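Local coordinates for nitroreductase family protein (Lactobacillus plantarum, PDB 4QLY) that probably reduces the carbon-carbon double bond of 10-oxo-(11E)-octadecenoate with NADH and FMN, a step in the saturation of polyunsaturated fatty acids, at residues R26-N31 with G193-K198. Residues are numbered along the deposited sequence; the frame is centred on the assembly and turned at random.
Sequences RQFDPN and GIAIGK. With FMN (flavin mononucleotide), chain E.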
ATOM      1  N   ARG A  26      -8.258  10.479  14.778  1.00 22.78           N
ATOM      2  CA  ARG A  26      -8.023  11.809  14.228  1.00 25.43           C
ATOM      3  C   ARG A  26      -7.859  12.864  15.318  1.00 27.16           C
ATOM      4  O   ARG A  26      -7.587  14.028  15.042  1.00 25.76           O
ATOM      5  CB  ARG A  26      -9.156  12.197  13.280  1.00 26.43           C
ATOM      6  CG  ARG A  26      -9.287  11.295  12.057  1.00 26.31           C
ATOM      7  CD  ARG A  26     -10.388  11.781  11.109  1.00 28.39           C
ATOM      8  NE  ARG A  26     -10.400  11.004   9.868  1.00 30.53           N
ATOM      9  CZ  ARG A  26     -11.093   9.878   9.688  1.00 27.85           C
ATOM     10  NH1 ARG A  26     -11.841   9.393  10.666  1.00 26.16           N
ATOM     11  NH2 ARG A  26     -11.026   9.227   8.526  1.00 27.73           N
ATOM     12  N   GLN A  27      -8.025  12.433  16.560  1.00 28.79           N
ATOM     13  CA  GLN A  27      -7.836  13.295  17.707  1.00 30.79           C
ATOM     14  C   GLN A  27      -6.855  12.641  18.643  1.00 29.75           C
ATOM     15  O   GLN A  27      -7.150  11.600  19.226  1.00 29.45           O
ATOM     16  CB  GLN A  27      -9.166  13.569  18.415  1.00 35.08           C
ATOM     17  CG  GLN A  27     -10.108  14.468  17.636  1.00 36.44           C
ATOM     18  CD  GLN A  27      -9.543  15.871  17.446  1.00 38.83           C
ATOM     19  OE1 GLN A  27      -8.576  16.263  18.111  1.00 45.37           O
ATOM     20  NE2 GLN A  27     -10.151  16.641  16.547  1.00 36.93           N
ATOM     21  N   PHE A  28      -5.678  13.245  18.767  1.00 26.53           N
ATOM     22  CA  PHE A  28      -4.618  12.685  19.594  1.00 30.54           C
ATOM     23  C   PHE A  28      -4.427  13.513  20.873  1.00 32.26           C
ATOM     24  O   PHE A  28      -4.812  14.678  20.924  1.00 28.42           O
ATOM     25  CB  PHE A  28      -3.303  12.613  18.796  1.00 26.31           C
ATOM     26  CG  PHE A  28      -3.429  11.857  17.501  1.00 24.26           C
ATOM     27  CD1 PHE A  28      -3.449  10.466  17.493  1.00 23.27           C
ATOM     28  CD2 PHE A  28      -3.569  12.531  16.303  1.00 24.05           C
ATOM     29  CE1 PHE A  28      -3.587   9.753  16.307  1.00 22.42           C
ATOM     30  CE2 PHE A  28      -3.717  11.822  15.108  1.00 25.86           C
ATOM     31  CZ  PHE A  28      -3.720  10.434  15.117  1.00 22.82           C
ATOM     32  N   ASP A  29      -3.861  12.882  21.897  1.00 33.43           N
ATOM     33  CA  ASP A  29      -3.456  13.564  23.121  1.00 34.69           C
ATOM     34  C   ASP A  29      -2.313  14.528  22.822  1.00 33.15           C
ATOM     35  O   ASP A  29      -1.191  14.097  22.563  1.00 31.11           O
ATOM     36  CB  ASP A  29      -3.030  12.542  24.180  1.00 34.33           C
ATOM     37  CG  ASP A  29      -2.756  13.178  25.534  1.00 37.56           C
ATOM     38  OD1 ASP A  29      -2.528  14.406  25.576  1.00 36.62           O
ATOM     39  OD2 ASP A  29      -2.771  12.449  26.553  1.00 35.86           O
ATOM     40  N   PRO A  30      -2.592  15.841  22.890  1.00 36.62           N
ATOM     41  CA  PRO A  30      -1.637  16.887  22.497  1.00 32.01           C
ATOM     42  C   PRO A  30      -0.431  16.963  23.433  1.00 34.69           C
ATOM     43  O   PRO A  30       0.542  17.658  23.134  1.00 28.41           O
ATOM     44  CB  PRO A  30      -2.464  18.179  22.585  1.00 31.50           C
ATOM     45  CG  PRO A  30      -3.916  17.726  22.720  1.00 35.53           C
ATOM     46  CD  PRO A  30      -3.845  16.408  23.416  1.00 35.88           C
ATOM     47  N   ASN A  31      -0.506  16.240  24.543  1.00 35.14           N
ATOM     48  CA  ASN A  31       0.501  16.293  25.585  1.00 33.08           C
ATOM     49  C   ASN A  31       1.521  15.173  25.450  1.00 38.35           C
ATOM     50  O   ASN A  31       2.626  15.255  25.977  1.00 37.63           O
ATOM     51  CB  ASN A  31      -0.178  16.243  26.959  1.00 33.80           C
ATOM     52  CG  ASN A  31      -0.982  17.498  27.247  1.00 38.48           C
ATOM     53  OD1 ASN A  31      -0.413  18.574  27.427  1.00 39.77           O
ATOM     54  ND2 ASN A  31      -2.306  17.373  27.275  1.00 43.42           N
ATOM     55  N   GLY A 193       0.131  11.451   4.239  1.00 20.33           N
ATOM     56  CA  GLY A 193       0.654  11.751   5.558  1.00 19.87           C
ATOM     57  C   GLY A 193       0.193  10.687   6.535  1.00 20.93           C
ATOM     58  O   GLY A 193      -0.896  10.144   6.388  1.00 22.43           O
ATOM     59  N   ILE A 194       1.029  10.366   7.511  1.00 19.68           N
ATOM     60  CA  ILE A 194       0.647   9.443   8.573  1.00 18.76           C
ATOM     61  C   ILE A 194       0.765  10.162   9.926  1.00 24.35           C
ATOM     62  O   ILE A 194       1.868  10.307  10.472  1.00 22.46           O
ATOM     63  CB  ILE A 194       1.519   8.178   8.609  1.00 20.34           C
ATOM     64  CG1 ILE A 194       1.573   7.464   7.241  1.00 18.11           C
ATOM     65  CG2 ILE A 194       1.034   7.242   9.719  1.00 21.68           C
ATOM     66  CD1 ILE A 194       0.248   6.799   6.819  1.00 19.55           C
ATOM     67  N   ALA A 195      -0.370  10.636  10.441  1.00 20.80           N
ATOM     68  CA  ALA A 195      -0.412  11.278  11.746  1.00 23.41           C
ATOM     69  C   ALA A 195      -0.388  10.215  12.818  1.00 21.95           C
ATOM     70  O   ALA A 195      -1.165   9.270  12.768  1.00 22.37           O
ATOM     71  CB  ALA A 195      -1.666  12.147  11.883  1.00 26.78           C
ATOM     72  N   ILE A 196       0.492  10.368  13.789  1.00 18.72           N
ATOM     73  CA  ILE A 196       0.648   9.359  14.830  1.00 22.18           C
ATOM     74  C   ILE A 196       0.539   9.976  16.224  1.00 25.48           C
ATOM     75  O   ILE A 196       1.074  11.068  16.483  1.00 24.64           O
ATOM     76  CB  ILE A 196       2.002   8.638  14.716  1.00 19.08           C
ATOM     77  CG1 ILE A 196       2.212   8.127  13.291  1.00 21.71           C
ATOM     78  CG2 ILE A 196       2.097   7.514  15.738  1.00 20.24           C
ATOM     79  CD1 ILE A 196       3.499   7.341  13.113  1.00 23.62           C
ATOM     80  N   GLY A 197      -0.150   9.281  17.121  1.00 23.26           N
ATOM     81  CA  GLY A 197      -0.281   9.755  18.485  1.00 27.59           C
ATOM     82  C   GLY A 197      -1.010   8.788  19.389  1.00 28.16           C
ATOM     83  O   GLY A 197      -1.421   7.713  18.963  1.00 27.99           O
ATOM     84  N   LYS A 198      -1.167   9.174  20.653  1.00 30.88           N
ATOM     85  CA  LYS A 198      -2.026   8.443  21.574  1.00 32.09           C
ATOM     86  C   LYS A 198      -3.471   8.906  21.344  1.00 30.66           C
ATOM     87  O   LYS A 198      -3.756  10.104  21.350  1.00 27.40           O
ATOM     88  CB  LYS A 198      -1.594   8.675  23.029  1.00 37.24           C
ATOM     89  CG  LYS A 198      -1.889   7.523  23.991  1.00 40.31           C
ATOM     90  CD  LYS A 198      -0.994   6.328  23.711  1.00 42.92           C
ATOM     91  CE  LYS A 198      -1.010   5.326  24.860  1.00 48.64           C
ATOM     92  NZ  LYS A 198       0.103   4.329  24.745  1.00 46.23           N
TER
HETATM   93  N1  FMN E 301      -8.919  10.597   6.504  1.00 27.22           N
HETATM   94  C2  FMN E 301      -9.094  11.958   6.695  1.00 25.82           C
HETATM   95  O2  FMN E 301      -9.725  12.350   7.667  1.00 28.03           O
HETATM   96  N3  FMN E 301      -8.576  12.882   5.815  1.00 24.32           N
HETATM   97  C4  FMN E 301      -7.858  12.455   4.721  1.00 24.14           C
HETATM   98  O4  FMN E 301      -7.380  13.281   3.927  1.00 24.41           O
HETATM   99  C4A FMN E 301      -7.677  11.086   4.527  1.00 25.58           C
HETATM  100  N5  FMN E 301      -6.954  10.652   3.441  1.00 27.90           N
HETATM  101  C5A FMN E 301      -6.741   9.306   3.249  1.00 26.56           C
HETATM  102  C6  FMN E 301      -5.984   8.925   2.153  1.00 27.89           C
HETATM  103  C7  FMN E 301      -5.743   7.587   1.917  1.00 27.61           C
HETATM  104  C7M FMN E 301      -4.937   7.181   0.719  1.00 29.28           C
HETATM  105  C8  FMN E 301      -6.248   6.630   2.784  1.00 27.02           C
HETATM  106  C8M FMN E 301      -5.962   5.180   2.492  1.00 26.41           C
HETATM  107  C9  FMN E 301      -7.006   7.013   3.895  1.00 24.24           C
HETATM  108  C9A FMN E 301      -7.260   8.366   4.138  1.00 26.58           C
HETATM  109  N10 FMN E 301      -8.010   8.802   5.237  1.00 24.86           N
HETATM  110  C10 FMN E 301      -8.204  10.157   5.419  1.00 25.31           C
HETATM  111  C1' FMN E 301      -8.621   7.848   6.241  1.00 23.65           C
HETATM  112  C2' FMN E 301      -9.913   7.195   5.669  1.00 26.35           C
HETATM  113  O2' FMN E 301     -11.026   8.068   5.670  1.00 26.78           O
HETATM  114  C3' FMN E 301     -10.344   5.943   6.433  1.00 25.60           C
HETATM  115  O3' FMN E 301      -9.308   5.001   6.311  1.00 20.84           O
HETATM  116  C4' FMN E 301     -11.630   5.268   5.908  1.00 27.00           C
HETATM  117  O4' FMN E 301     -12.779   6.057   6.121  1.00 24.85           O
HETATM  118  C5' FMN E 301     -11.814   3.946   6.637  1.00 22.90           C
HETATM  119  O5' FMN E 301     -11.884   4.234   8.014  1.00 24.02           O
HETATM  120  P   FMN E 301     -10.904   3.533   9.077  1.00 26.74           P
HETATM  121  O1P FMN E 301     -11.152   4.132  10.442  1.00 28.99           O
HETATM  122  O2P FMN E 301     -11.084   2.039   9.121  1.00 25.34           O
HETATM  123  O3P FMN E 301      -9.467   3.874   8.682  1.00 24.07           O
HETATM  124  O   HOH W   1      -0.354  12.027  20.861  1.00 24.84           O
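Phe28 lays its ring along the backbone of Ala195 to Gly197, with CD1 3.4 Å from Gly197 CA and the carbonyl carbon of Ile196 over one face, offset toward the rim. Phe28 CE2 meets Ala195 CB at 3.8 Å. With CG anti to its own carbonyl carbon (chi1 -55°), the ring is carried in over the strand. Glycine suits position 197 because a CB would clash with CD1, and the short methyl of Ala195 lets CE2 and CZ come close. A serine in place of Phe28 would probably open a gap between loop and strand, beside Gly197 CA and the Ala195 methyl. Asp29 N donates a nearly straight bond to Lys198 O (2.8 Å, 165°), while a water links Asp29 O to Lys198 N. Asp29 OD1 accepts from Asn31 N in an Asx turn. Arg26, part of the FMN site, hydrogen-bonds through NE to flavin O2 (2.7 Å), near the guanidinium plane, and through NH2 to N1 (3.2 Å), in that plane at its edge. The contact fastens the loop carrying Arg26 to the last residues of strand 188-197, an inner strand of the nitroreductase fold's central antiparallel sheet, beside helix 81-86, whose Ser86 OG accepts from Phe28 N.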